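Local coordinates for protein Per a 4 allergen (Periplaneta americana, PDB 3EBW) that is a major cockroach allergen recognised by IgE and, as a lipocalin, probably binds small ligands in its beta-barrel, at residues F10-T16 against W76-F81; S93-M97 against I107-C111; K17-W22 against T100-S106. All coordinates share one frame; numbering follows the deposited sequence.

Contact 1: residues F10-T16 against W76-F81; sequences FTGLDMT and WTEDTF. Unlike the reference sequence in segment 76-81: Asp79 (reference Asn).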
ATOM      1  N   PHE A  10     -16.598 -13.369  14.061  1.00 60.17           N
ATOM      2  CA  PHE A  10     -17.628 -13.896  13.188  1.00 58.18           C
ATOM      3  C   PHE A  10     -17.773 -15.358  13.582  1.00 58.04           C
ATOM      4  O   PHE A  10     -16.905 -15.894  14.277  1.00 58.39           O
ATOM      5  CB  PHE A  10     -17.131 -13.750  11.746  1.00 44.60           C
ATOM      6  CG  PHE A  10     -18.110 -14.185  10.700  1.00 42.24           C
ATOM      7  CD1 PHE A  10     -19.196 -13.393  10.371  1.00 40.71           C
ATOM      8  CD2 PHE A  10     -17.909 -15.370   9.999  1.00 41.37           C
ATOM      9  CE1 PHE A  10     -20.072 -13.767   9.357  1.00 41.21           C
ATOM     10  CE2 PHE A  10     -18.774 -15.757   8.990  1.00 43.05           C
ATOM     11  CZ  PHE A  10     -19.863 -14.951   8.660  1.00 42.83           C
ATOM     12  N   THR A  11     -18.877 -15.982  13.176  1.00 42.45           N
ATOM     13  CA  THR A  11     -19.118 -17.402  13.442  1.00 43.38           C
ATOM     14  C   THR A  11     -20.242 -17.860  12.553  1.00 44.39           C
ATOM     15  O   THR A  11     -20.936 -17.038  11.947  1.00 45.02           O
ATOM     16  CB  THR A  11     -19.610 -17.701  14.847  1.00 62.26           C
ATOM     17  OG1 THR A  11     -20.878 -17.062  15.019  1.00 60.45           O
ATOM     18  CG2 THR A  11     -18.613 -17.244  15.901  1.00 60.82           C
ATOM     19  N   GLY A  12     -20.432 -19.180  12.510  1.00 55.32           N
ATOM     20  CA  GLY A  12     -21.481 -19.764  11.697  1.00 54.75           C
ATOM     21  C   GLY A  12     -21.099 -19.748  10.233  1.00 55.25           C
ATOM     22  O   GLY A  12     -21.965 -19.816   9.363  1.00 54.87           O
ATOM     23  N   LEU A  13     -19.796 -19.658   9.969  1.00 52.93           N
ATOM     24  CA  LEU A  13     -19.290 -19.620   8.609  1.00 51.04           C
ATOM     25  C   LEU A  13     -19.721 -20.881   7.860  1.00 52.38           C
ATOM     26  O   LEU A  13     -19.574 -21.984   8.352  1.00 52.74           O
ATOM     27  CB  LEU A  13     -17.759 -19.486   8.613  1.00 43.58           C
ATOM     28  CG  LEU A  13     -17.083 -19.557   7.234  1.00 40.48           C
ATOM     29  CD1 LEU A  13     -17.605 -18.449   6.325  1.00 38.90           C
ATOM     30  CD2 LEU A  13     -15.586 -19.488   7.412  1.00 40.11           C
ATOM     31  N   ASP A  14     -20.257 -20.696   6.665  1.00 52.87           N
ATOM     32  CA  ASP A  14     -20.719 -21.800   5.841  1.00 52.06           C
ATOM     33  C   ASP A  14     -20.235 -21.575   4.388  1.00 52.12           C
ATOM     34  O   ASP A  14     -20.930 -20.979   3.559  1.00 49.76           O
ATOM     35  CB  ASP A  14     -22.253 -21.875   5.935  1.00 42.21           C
ATOM     36  CG  ASP A  14     -22.841 -23.018   5.134  1.00 41.32           C
ATOM     37  OD1 ASP A  14     -22.084 -23.912   4.718  1.00 39.72           O
ATOM     38  OD2 ASP A  14     -24.070 -23.033   4.920  1.00 42.12           O
HETATM   39  N   MSE A  15     -19.029 -22.063   4.103  1.00 45.23           N
HETATM   40  CA  MSE A  15     -18.420 -21.914   2.790  1.00 47.23           C
HETATM   41  C   MSE A  15     -19.303 -22.388   1.663  1.00 48.01           C
HETATM   42  O   MSE A  15     -18.990 -22.203   0.505  1.00 48.26           O
HETATM   43  CB  MSE A  15     -17.062 -22.619   2.737  1.00 58.66           C
HETATM   44  CG  MSE A  15     -15.995 -21.909   3.560  1.00 60.50           C
HETATM   45 SE   MSE A  15     -15.813 -20.002   3.106  1.00 63.21          SE
HETATM   46  CE  MSE A  15     -14.550 -20.233   1.656  1.00 61.78           C
ATOM     47  N   THR A  16     -20.426 -22.990   1.999  1.00 56.88           N
ATOM     48  CA  THR A  16     -21.325 -23.446   0.970  1.00 59.40           C
ATOM     49  C   THR A  16     -22.155 -22.246   0.563  1.00 59.75           C
ATOM     50  O   THR A  16     -22.528 -22.114  -0.591  1.00 60.19           O
ATOM     51  CB  THR A  16     -22.218 -24.563   1.493  1.00 67.39           C
ATOM     52  OG1 THR A  16     -21.414 -25.483   2.238  1.00 69.96           O
ATOM     53  CG2 THR A  16     -22.857 -25.310   0.339  1.00 67.38           C
ATOM     54  N   TRP A  76     -12.888 -25.910   6.938  1.00 44.52           N
ATOM     55  CA  TRP A  76     -13.296 -24.601   7.408  1.00 47.13           C
ATOM     56  C   TRP A  76     -13.949 -24.660   8.771  1.00 48.42           C
ATOM     57  O   TRP A  76     -14.850 -25.457   9.024  1.00 50.60           O
ATOM     58  CB  TRP A  76     -14.207 -23.912   6.380  1.00 46.13           C
ATOM     59  CG  TRP A  76     -15.663 -24.237   6.378  1.00 48.31           C
ATOM     60  CD1 TRP A  76     -16.615 -23.770   7.247  1.00 48.13           C
ATOM     61  CD2 TRP A  76     -16.375 -24.954   5.357  1.00 48.79           C
ATOM     62  NE1 TRP A  76     -17.878 -24.137   6.811  1.00 48.18           N
ATOM     63  CE2 TRP A  76     -17.752 -24.862   5.656  1.00 48.24           C
ATOM     64  CE3 TRP A  76     -15.982 -25.652   4.212  1.00 49.37           C
ATOM     65  CZ2 TRP A  76     -18.725 -25.439   4.849  1.00 48.39           C
ATOM     66  CZ3 TRP A  76     -16.954 -26.219   3.414  1.00 48.69           C
ATOM     67  CH2 TRP A  76     -18.306 -26.108   3.733  1.00 48.91           C
ATOM     68  N   THR A  77     -13.448 -23.828   9.669  1.00 43.29           N
ATOM     69  CA  THR A  77     -13.948 -23.744  11.027  1.00 44.86           C
ATOM     70  C   THR A  77     -15.107 -22.774  11.167  1.00 44.74           C
ATOM     71  O   THR A  77     -15.765 -22.428  10.190  1.00 44.42           O
ATOM     72  CB  THR A  77     -12.846 -23.332  11.970  1.00 55.61           C
ATOM     73  OG1 THR A  77     -11.651 -24.001  11.581  1.00 55.00           O
ATOM     74  CG2 THR A  77     -13.181 -23.763  13.396  1.00 60.54           C
ATOM     75  N   GLU A  78     -15.354 -22.352  12.398  1.00 57.25           N
ATOM     76  CA  GLU A  78     -16.449 -21.454  12.717  1.00 58.20           C
ATOM     77  C   GLU A  78     -16.308 -20.093  12.026  1.00 57.81           C
ATOM     78  O   GLU A  78     -17.308 -19.463  11.677  1.00 57.30           O
ATOM     79  CB  GLU A  78     -16.536 -21.312  14.236  1.00 66.44           C
ATOM     80  CG  GLU A  78     -17.936 -21.006  14.749  1.00 69.76           C
ATOM     81  CD  GLU A  78     -18.975 -21.960  14.208  1.00 70.12           C
ATOM     82  OE1 GLU A  78     -18.930 -23.158  14.555  1.00 69.66           O
ATOM     83  OE2 GLU A  78     -19.835 -21.507  13.425  1.00 69.88           O
ATOM     84  N   ASP A  79     -15.070 -19.660  11.807  1.00 48.62           N
ATOM     85  CA  ASP A  79     -14.797 -18.385  11.130  1.00 47.45           C
ATOM     86  C   ASP A  79     -13.424 -18.450  10.448  1.00 47.68           C
ATOM     87  O   ASP A  79     -12.660 -17.486  10.462  1.00 46.51           O
ATOM     88  CB  ASP A  79     -14.792 -17.262  12.149  1.00 38.86           C
ATOM     89  CG  ASP A  79     -13.650 -17.396  13.157  1.00 39.03           C
ATOM     90  OD1 ASP A  79     -12.933 -18.419  13.134  1.00 39.62           O
ATOM     91  OD2 ASP A  79     -13.470 -16.468  13.978  1.00 40.93           O
ATOM     92  N   THR A  80     -13.117 -19.593   9.845  1.00 55.48           N
ATOM     93  CA  THR A  80     -11.828 -19.800   9.208  1.00 53.59           C
ATOM     94  C   THR A  80     -11.975 -20.704   8.018  1.00 51.11           C
ATOM     95  O   THR A  80     -12.833 -21.553   8.024  1.00 49.79           O
ATOM     96  CB  THR A  80     -10.872 -20.460  10.214  1.00 66.69           C
ATOM     97  OG1 THR A  80     -10.218 -19.435  10.966  1.00 67.98           O
ATOM     98  CG2 THR A  80      -9.862 -21.365   9.529  1.00 66.60           C
ATOM     99  N   PHE A  81     -11.182 -20.510   6.972  1.00 46.77           N
ATOM    100  CA  PHE A  81     -11.267 -21.448   5.862  1.00 47.06           C
ATOM    101  C   PHE A  81      -9.903 -21.668   5.271  1.00 46.77           C
ATOM    102  O   PHE A  81      -9.084 -20.773   5.270  1.00 48.48           O
ATOM    103  CB  PHE A  81     -12.288 -21.022   4.795  1.00 41.04           C
ATOM    104  CG  PHE A  81     -11.971 -19.741   4.093  1.00 41.27           C
ATOM    105  CD1 PHE A  81     -12.432 -18.532   4.593  1.00 41.01           C
ATOM    106  CD2 PHE A  81     -11.286 -19.747   2.881  1.00 40.53           C
ATOM    107  CE1 PHE A  81     -12.220 -17.359   3.891  1.00 43.25           C
ATOM    108  CE2 PHE A  81     -11.073 -18.581   2.183  1.00 38.89           C
ATOM    109  CZ  PHE A  81     -11.538 -17.389   2.683  1.00 42.30           C
TER
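The segment that leads into the first strand of the lipocalin barrel packs on residues 76-79 and on the start of strand 80-83, which follows them; Leu13 and Met15 meet Trp76, Glu78 and Phe81 there. Leu13 is held through its main chain: Leu13 N donates to Glu78 O (3.0 Å), and Trp76 NE1, approaching at the edge of the indole, makes a weak bond to Leu13 O (3.1 Å). One residue earlier, Gly12 N donates to the anti lone pair of Glu78 OE2. The bend of the glutamate at chi2 (51°) turns its carboxylate toward Gly12 N.

The side chain of selenomethionine Met15 runs between two rings. Its CB lies over the six-membered ring of Trp76, 3.4 Å from the centroid and close to the ring normal, while CG continues over the indole. The bend at chi2 then carries SE over a face of Phe81, 4.3 Å from its centroid, a Met-aromatic contact, and CE adds a CH-pi contact on that ring. Leu13 CD2 fills in beside them, 3.5 Å from Thr80 N. Beyond the two segments, Ile52 and Tyr44 also pack on Met15.

The two stronger hydrogen bonds both go to Glu78 and a weak one comes from the indole; these fix the backbone course, whereas apolar contacts of the buried Leu13 and Met15 pack it on Trp76 and Phe81.

Contact 2: residues S93-M97 against I107-C111; sequences STYFM and IVAGC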
ATOM      1  N   SER A  93      -2.810 -22.668   2.819  1.00 59.57           N
ATOM      2  CA  SER A  93      -2.929 -21.374   3.489  1.00 59.79           C
ATOM      3  C   SER A  93      -4.241 -21.275   4.282  1.00 58.03           C
ATOM      4  O   SER A  93      -5.248 -21.837   3.867  1.00 57.76           O
ATOM      5  CB  SER A  93      -2.853 -20.245   2.470  1.00 84.60           C
ATOM      6  OG  SER A  93      -3.897 -20.368   1.527  1.00 89.19           O
ATOM      7  N   THR A  94      -4.224 -20.582   5.427  1.00 52.89           N
ATOM      8  CA  THR A  94      -5.431 -20.403   6.255  1.00 49.27           C
ATOM      9  C   THR A  94      -5.827 -18.941   6.262  1.00 46.40           C
ATOM     10  O   THR A  94      -4.990 -18.096   6.425  1.00 44.49           O
ATOM     11  CB  THR A  94      -5.215 -20.835   7.720  1.00 52.24           C
ATOM     12  OG1 THR A  94      -4.889 -22.224   7.761  1.00 52.57           O
ATOM     13  CG2 THR A  94      -6.475 -20.610   8.543  1.00 50.15           C
ATOM     14  N   TYR A  95      -7.117 -18.676   6.100  1.00 42.99           N
ATOM     15  CA  TYR A  95      -7.700 -17.334   6.055  1.00 41.31           C
ATOM     16  C   TYR A  95      -8.855 -17.179   7.061  1.00 40.26           C
ATOM     17  O   TYR A  95      -9.651 -18.114   7.261  1.00 41.25           O
ATOM     18  CB  TYR A  95      -8.260 -17.082   4.657  1.00 44.42           C
ATOM     19  CG  TYR A  95      -7.224 -17.105   3.578  1.00 44.01           C
ATOM     20  CD1 TYR A  95      -6.542 -15.945   3.235  1.00 45.22           C
ATOM     21  CD2 TYR A  95      -6.922 -18.273   2.903  1.00 43.23           C
ATOM     22  CE1 TYR A  95      -5.585 -15.947   2.242  1.00 44.66           C
ATOM     23  CE2 TYR A  95      -5.970 -18.295   1.915  1.00 42.12           C
ATOM     24  CZ  TYR A  95      -5.303 -17.129   1.583  1.00 45.07           C
ATOM     25  OH  TYR A  95      -4.365 -17.116   0.579  1.00 46.83           O
ATOM     26  N   PHE A  96      -8.962 -15.997   7.664  1.00 27.38           N
ATOM     27  CA  PHE A  96     -10.004 -15.683   8.647  1.00 25.56           C
ATOM     28  C   PHE A  96     -11.168 -14.957   8.014  1.00 24.97           C
ATOM     29  O   PHE A  96     -10.973 -14.001   7.321  1.00 24.99           O
ATOM     30  CB  PHE A  96      -9.423 -14.819   9.758  1.00 42.83           C
ATOM     31  CG  PHE A  96      -8.358 -15.504  10.532  1.00 42.49           C
ATOM     32  CD1 PHE A  96      -8.611 -15.987  11.809  1.00 41.98           C
ATOM     33  CD2 PHE A  96      -7.117 -15.754   9.954  1.00 43.47           C
ATOM     34  CE1 PHE A  96      -7.638 -16.717  12.488  1.00 43.26           C
ATOM     35  CE2 PHE A  96      -6.146 -16.481  10.624  1.00 40.79           C
ATOM     36  CZ  PHE A  96      -6.405 -16.963  11.893  1.00 43.14           C
HETATM   37  N   MSE A  97     -12.388 -15.409   8.259  1.00 45.79           N
HETATM   38  CA  MSE A  97     -13.545 -14.754   7.698  1.00 48.32           C
HETATM   39  C   MSE A  97     -13.929 -13.678   8.681  1.00 50.62           C
HETATM   40  O   MSE A  97     -14.653 -13.945   9.618  1.00 52.36           O
HETATM   41  CB  MSE A  97     -14.684 -15.738   7.572  1.00 56.46           C
HETATM   42  CG  MSE A  97     -15.935 -15.113   7.064  1.00 60.54           C
HETATM   43 SE   MSE A  97     -15.605 -14.288   5.352  1.00 69.25          SE
HETATM   44  CE  MSE A  97     -15.990 -15.797   4.187  1.00 64.98           C
ATOM     45  N   ILE A 107     -15.691  -9.435   4.040  1.00 43.97           N
ATOM     46  CA  ILE A 107     -14.331  -9.087   4.419  1.00 41.90           C
ATOM     47  C   ILE A 107     -13.546 -10.300   4.982  1.00 41.64           C
ATOM     48  O   ILE A 107     -13.835 -10.815   6.048  1.00 43.31           O
ATOM     49  CB  ILE A 107     -14.290  -7.755   5.345  1.00 35.57           C
ATOM     50  CG1 ILE A 107     -13.571  -8.008   6.645  1.00 33.28           C
ATOM     51  CG2 ILE A 107     -15.693  -7.159   5.574  1.00 32.84           C
ATOM     52  CD1 ILE A 107     -12.110  -8.142   6.492  1.00 38.22           C
ATOM     53  N   VAL A 108     -12.571 -10.759   4.193  1.00 41.43           N
ATOM     54  CA  VAL A 108     -11.690 -11.889   4.485  1.00 38.39           C
ATOM     55  C   VAL A 108     -10.311 -11.350   4.812  1.00 40.44           C
ATOM     56  O   VAL A 108     -10.003 -10.235   4.429  1.00 42.06           O
ATOM     57  CB  VAL A 108     -11.553 -12.815   3.249  1.00 33.46           C
ATOM     58  CG1 VAL A 108     -10.278 -13.646   3.329  1.00 32.68           C
ATOM     59  CG2 VAL A 108     -12.711 -13.746   3.177  1.00 32.53           C
ATOM     60  N   ALA A 109      -9.469 -12.131   5.489  1.00 40.44           N
ATOM     61  CA  ALA A 109      -8.136 -11.657   5.846  1.00 40.96           C
ATOM     62  C   ALA A 109      -7.158 -12.781   6.159  1.00 42.56           C
ATOM     63  O   ALA A 109      -7.531 -13.789   6.728  1.00 41.35           O
ATOM     64  CB  ALA A 109      -8.223 -10.703   7.031  1.00 32.35           C
ATOM     65  N   GLY A 110      -5.897 -12.590   5.782  1.00 43.68           N
ATOM     66  CA  GLY A 110      -4.885 -13.592   6.025  1.00 45.08           C
ATOM     67  C   GLY A 110      -3.534 -12.924   6.075  1.00 46.59           C
ATOM     68  O   GLY A 110      -3.429 -11.735   6.346  1.00 46.12           O
ATOM     69  N   CYS A 111      -2.497 -13.704   5.811  1.00 37.53           N
ATOM     70  CA  CYS A 111      -1.132 -13.232   5.828  1.00 42.01           C
ATOM     71  C   CYS A 111      -0.532 -13.610   4.486  1.00 45.73           C
ATOM     72  O   CYS A 111      -1.163 -14.314   3.713  1.00 47.08           O
ATOM     73  CB  CYS A 111      -0.399 -13.913   6.963  1.00 36.23           C
ATOM     74  SG  CYS A 111      -1.156 -13.573   8.592  1.00 38.25           S
TER
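Phe96 and Ala109 form an antiparallel hydrogen-bonded pair in the hairpin of strands 93-100 and 106-112, consecutive strands of the lipocalin barrel. Phe96 N donates to Ala109 O (2.8 Å), and Ala109 N returns a bond to Phe96 O (3.0 Å) in the carbonyl plane. The N-to-C directions of the short segments are 144° apart, an antiparallel pair with strong twist, as fits the coiled sheet of a barrel.

Tyr95 and Phe96 share the same first torsion, about -63°, with CG opposite the carbonyl carbon, yet as successive strand residues they leave the sheet on opposite faces. Phe96 joins Ala109 on one of them, and its ring presents an edge to Ala109 O, with CD2 3.8 Å from that oxygen. Ile6 and Tyr121 also pack on Ala109.

Tyr95, Met97 and Val108 occupy the other face. Selenomethionine Met97 starts with CG trans to its backbone N (chi1 177°); the bend at chi2 brings SE to 3.7 Å from Val108 CG2, and that at chi3 turns CE toward the same methyl. The other branch of the valine, CG1, lies 4.2 Å from Tyr95 CB. On this side a polyether molecule, probably from the crystallisation liquor, approaches the Tyr95 side chain to about 3 Å, consistent with a pocket inside the barrel.

Farther along the strand, Cys111 is tied by a disulfide to Cys4. Just before it Gly110, having no side chain, leaves room for the tyrosine ring, whose CD1 sits 4.0 Å from Gly110 CA.

Contact 3: residues K17-W22 against T100-S106; sequences KYVGTW and TDYQTYS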
ATOM      1  N   LYS A  17     -22.433 -21.368   1.520  1.00 84.35           N
ATOM      2  CA  LYS A  17     -23.203 -20.156   1.251  1.00 84.10           C
ATOM      3  C   LYS A  17     -22.292 -19.079   0.659  1.00 83.98           C
ATOM      4  O   LYS A  17     -22.746 -17.993   0.296  1.00 84.27           O
ATOM      5  CB  LYS A  17     -23.825 -19.620   2.541  1.00 73.86           C
ATOM      6  CG  LYS A  17     -25.048 -20.368   3.044  1.00 76.59           C
ATOM      7  CD  LYS A  17     -25.570 -19.697   4.309  1.00 77.44           C
ATOM      8  CE  LYS A  17     -26.836 -20.327   4.838  1.00 77.31           C
ATOM      9  NZ  LYS A  17     -27.125 -19.778   6.190  1.00 78.00           N
ATOM     10  N   TYR A  18     -21.002 -19.388   0.574  1.00 50.05           N
ATOM     11  CA  TYR A  18     -20.019 -18.457   0.047  1.00 49.33           C
ATOM     12  C   TYR A  18     -19.809 -18.717  -1.428  1.00 48.79           C
ATOM     13  O   TYR A  18     -19.022 -18.047  -2.081  1.00 48.67           O
ATOM     14  CB  TYR A  18     -18.694 -18.633   0.777  1.00 47.16           C
ATOM     15  CG  TYR A  18     -17.817 -17.414   0.680  1.00 46.75           C
ATOM     16  CD1 TYR A  18     -18.119 -16.260   1.400  1.00 46.31           C
ATOM     17  CD2 TYR A  18     -16.708 -17.396  -0.163  1.00 46.51           C
ATOM     18  CE1 TYR A  18     -17.346 -15.125   1.281  1.00 44.55           C
ATOM     19  CE2 TYR A  18     -15.933 -16.272  -0.289  1.00 44.70           C
ATOM     20  CZ  TYR A  18     -16.253 -15.130   0.432  1.00 45.44           C
ATOM     21  OH  TYR A  18     -15.496 -13.987   0.270  1.00 44.15           O
ATOM     22  N   VAL A  19     -20.500 -19.725  -1.942  1.00 48.85           N
ATOM     23  CA  VAL A  19     -20.402 -20.078  -3.346  1.00 49.21           C
ATOM     24  C   VAL A  19     -20.640 -18.835  -4.195  1.00 48.99           C
ATOM     25  O   VAL A  19     -21.280 -17.885  -3.747  1.00 48.32           O
ATOM     26  CB  VAL A  19     -21.434 -21.195  -3.700  1.00 54.50           C
ATOM     27  CG1 VAL A  19     -21.976 -21.006  -5.114  1.00 53.87           C
ATOM     28  CG2 VAL A  19     -20.763 -22.571  -3.585  1.00 54.12           C
ATOM     29  N   GLY A  20     -20.106 -18.833  -5.410  1.00 47.21           N
ATOM     30  CA  GLY A  20     -20.302 -17.686  -6.274  1.00 47.74           C
ATOM     31  C   GLY A  20     -19.065 -16.897  -6.697  1.00 47.65           C
ATOM     32  O   GLY A  20     -17.927 -17.360  -6.575  1.00 48.41           O
ATOM     33  N   THR A  21     -19.311 -15.691  -7.213  1.00 53.67           N
ATOM     34  CA  THR A  21     -18.256 -14.810  -7.701  1.00 51.16           C
ATOM     35  C   THR A  21     -18.127 -13.559  -6.866  1.00 49.52           C
ATOM     36  O   THR A  21     -19.031 -12.726  -6.823  1.00 45.83           O
ATOM     37  CB  THR A  21     -18.514 -14.402  -9.153  1.00 60.33           C
ATOM     38  OG1 THR A  21     -18.442 -15.568  -9.983  1.00 61.78           O
ATOM     39  CG2 THR A  21     -17.474 -13.392  -9.623  1.00 59.39           C
ATOM     40  N   TRP A  22     -16.987 -13.441  -6.195  1.00 64.84           N
ATOM     41  CA  TRP A  22     -16.730 -12.287  -5.365  1.00 65.85           C
ATOM     42  C   TRP A  22     -15.676 -11.371  -5.989  1.00 65.94           C
ATOM     43  O   TRP A  22     -14.544 -11.783  -6.231  1.00 63.99           O
ATOM     44  CB  TRP A  22     -16.269 -12.729  -3.982  1.00 47.01           C
ATOM     45  CG  TRP A  22     -17.296 -13.430  -3.180  1.00 50.43           C
ATOM     46  CD1 TRP A  22     -17.514 -14.777  -3.123  1.00 52.36           C
ATOM     47  CD2 TRP A  22     -18.283 -12.828  -2.328  1.00 52.12           C
ATOM     48  NE1 TRP A  22     -18.572 -15.051  -2.289  1.00 52.81           N
ATOM     49  CE2 TRP A  22     -19.062 -13.875  -1.788  1.00 51.65           C
ATOM     50  CE3 TRP A  22     -18.584 -11.505  -1.966  1.00 51.93           C
ATOM     51  CZ2 TRP A  22     -20.125 -13.645  -0.916  1.00 52.54           C
ATOM     52  CZ3 TRP A  22     -19.648 -11.275  -1.094  1.00 53.63           C
ATOM     53  CH2 TRP A  22     -20.403 -12.343  -0.580  1.00 52.43           C
ATOM     54  N   THR A 100     -19.146 -11.310   6.832  1.00 55.16           N
ATOM     55  CA  THR A 100     -19.852 -11.406   5.566  1.00 56.34           C
ATOM     56  C   THR A 100     -21.361 -11.678   5.688  1.00 57.47           C
ATOM     57  O   THR A 100     -21.838 -12.179   6.701  1.00 58.28           O
ATOM     58  CB  THR A 100     -19.243 -12.488   4.691  1.00 59.24           C
ATOM     59  OG1 THR A 100     -19.925 -12.494   3.435  1.00 59.89           O
ATOM     60  CG2 THR A 100     -19.392 -13.868   5.348  1.00 59.76           C
ATOM     61  N   ASP A 101     -22.108 -11.335   4.648  1.00 64.55           N
ATOM     62  CA  ASP A 101     -23.536 -11.578   4.642  1.00 66.02           C
ATOM     63  C   ASP A 101     -23.826 -12.512   3.474  1.00 65.30           C
ATOM     64  O   ASP A 101     -24.968 -12.672   3.050  1.00 65.72           O
ATOM     65  CB  ASP A 101     -24.309 -10.269   4.485  1.00 78.80           C
ATOM     66  CG  ASP A 101     -24.233  -9.702   3.081  1.00 81.27           C
ATOM     67  OD1 ASP A 101     -24.895  -8.673   2.843  1.00 82.68           O
ATOM     68  OD2 ASP A 101     -23.531 -10.267   2.215  1.00 81.44           O
ATOM     69  N   TYR A 102     -22.760 -13.118   2.964  1.00 52.72           N
ATOM     70  CA  TYR A 102     -22.814 -14.046   1.849  1.00 53.51           C
ATOM     71  C   TYR A 102     -23.465 -13.530   0.592  1.00 55.48           C
ATOM     72  O   TYR A 102     -23.663 -14.312  -0.333  1.00 56.62           O
ATOM     73  CB  TYR A 102     -23.500 -15.367   2.221  1.00 56.07           C
ATOM     74  CG  TYR A 102     -22.878 -16.094   3.385  1.00 53.65           C
ATOM     75  CD1 TYR A 102     -23.265 -15.803   4.689  1.00 52.87           C
ATOM     76  CD2 TYR A 102     -21.892 -17.053   3.192  1.00 51.58           C
ATOM     77  CE1 TYR A 102     -22.689 -16.443   5.771  1.00 51.81           C
ATOM     78  CE2 TYR A 102     -21.311 -17.699   4.275  1.00 51.79           C
ATOM     79  CZ  TYR A 102     -21.716 -17.381   5.560  1.00 50.83           C
ATOM     80  OH  TYR A 102     -21.123 -17.941   6.650  1.00 51.20           O
ATOM     81  N   GLN A 103     -23.812 -12.248   0.528  1.00 94.92           N
ATOM     82  CA  GLN A 103     -24.407 -11.738  -0.701  1.00 97.91           C
ATOM     83  C   GLN A 103     -24.497 -10.230  -0.863  1.00 98.58           C
ATOM     84  O   GLN A 103     -25.554  -9.706  -1.181  1.00100.09           O
ATOM     85  CB  GLN A 103     -25.782 -12.384  -0.933  1.00119.44           C
ATOM     86  CG  GLN A 103     -25.704 -13.551  -1.935  1.00123.93           C
ATOM     87  CD  GLN A 103     -26.973 -14.374  -2.038  1.00125.45           C
ATOM     88  OE1 GLN A 103     -28.035 -13.863  -2.392  1.00126.01           O
ATOM     89  NE2 GLN A 103     -26.864 -15.665  -1.739  1.00125.76           N
ATOM     90  N   THR A 104     -23.374  -9.543  -0.667  1.00 83.44           N
ATOM     91  CA  THR A 104     -23.299  -8.089  -0.803  1.00 81.64           C
ATOM     92  C   THR A 104     -21.902  -7.569  -0.454  1.00 81.57           C
ATOM     93  O   THR A 104     -21.341  -6.756  -1.181  1.00 82.48           O
ATOM     94  CB  THR A 104     -24.337  -7.364   0.091  1.00 72.34           C
ATOM     95  OG1 THR A 104     -24.789  -6.198  -0.591  1.00 75.16           O
ATOM     96  CG2 THR A 104     -23.734  -6.901   1.396  1.00 73.38           C
ATOM     97  N   TYR A 105     -21.358  -8.040   0.667  1.00 69.03           N
ATOM     98  CA  TYR A 105     -20.031  -7.657   1.127  1.00 65.61           C
ATOM     99  C   TYR A 105     -19.366  -8.894   1.732  1.00 62.28           C
ATOM    100  O   TYR A 105     -20.047  -9.826   2.140  1.00 61.99           O
ATOM    101  CB  TYR A 105     -20.124  -6.555   2.172  1.00 75.12           C
ATOM    102  CG  TYR A 105     -20.548  -7.026   3.536  1.00 79.23           C
ATOM    103  CD1 TYR A 105     -21.872  -7.358   3.803  1.00 80.81           C
ATOM    104  CD2 TYR A 105     -19.621  -7.130   4.568  1.00 80.75           C
ATOM    105  CE1 TYR A 105     -22.268  -7.778   5.067  1.00 83.79           C
ATOM    106  CE2 TYR A 105     -19.999  -7.551   5.835  1.00 83.67           C
ATOM    107  CZ  TYR A 105     -21.327  -7.875   6.082  1.00 85.06           C
ATOM    108  OH  TYR A 105     -21.699  -8.302   7.342  1.00 87.91           O
ATOM    109  N   SER A 106     -18.042  -8.902   1.797  1.00 49.11           N
ATOM    110  CA  SER A 106     -17.322 -10.043   2.325  1.00 44.15           C
ATOM    111  C   SER A 106     -15.930  -9.665   2.755  1.00 42.69           C
ATOM    112  O   SER A 106     -15.045  -9.600   1.908  1.00 44.83           O
ATOM    113  CB  SER A 106     -17.196 -11.114   1.245  1.00 41.79           C
ATOM    114  OG  SER A 106     -16.008 -11.876   1.433  1.00 36.00           O
TER
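Trp22, the tryptophan of the lipocalin Gly-X-Trp signature (Gly20-Thr21-Trp22), packs against the loop bearing a second family signature, Thr100-Asp101-Tyr102. Hydrogen bonds come first. Tyr18 OH and Ser106 OG are paired in the ring plane of the tyrosine, either being a possible donor, though the modelled length is doubtfully short. Trp22 NE1 reaches back to Tyr18 O (3.0 Å), which fixes the rotation of the indole. The loop is braced from within: Thr100 OG1 accepts from Tyr102 N in an ST turn and bonds Tyr105 O, and Asp101 OD2 accepts from Gln103 N in an Asx turn.

Ring contacts follow. Ser106 CB lies over a face of Trp22, 3.8 Å from the six-membered ring centroid, and Tyr18 CZ covers the same face. At the indole edge, CH2 of Trp22 abuts the main chain at Tyr102 C (3.5 Å). Lys17 CB packs on Tyr102 CD2, its ammonium being at most weakly attracted to that ring.

Around this core, Tyr44 of strand 40-46 meets Tyr18 edge-to-face, Ala124 of strand 119-125 touches Trp22 and Ser106, and helix 132-142 lies against Thr104 and Tyr105.

In the fold
All three contacts belong to one antiparallel barrel. Contact 1 joins the N-terminal segment to strand 80-83, whose neighbour 93-100 forms one side of contact 2, about 11 Å away between centres; the main-chain bonds of Phe81 to Tyr95 and of Asp79 to Met97 link them. Along the chain contact 1 closes before contact 2 opens, whereas the segments of contact 3 alternate with those of both. The centre of contact 3, at the hairpin's turn, lies about 12 Å from that of contact 1 and about 14 Å from that of contact 2. Tyr102 OH bonds Asp14 N and Met97 packs on Tyr18; residues 10-22 thus touch turn and strands of the hairpin, consistent with the barrel's closed end.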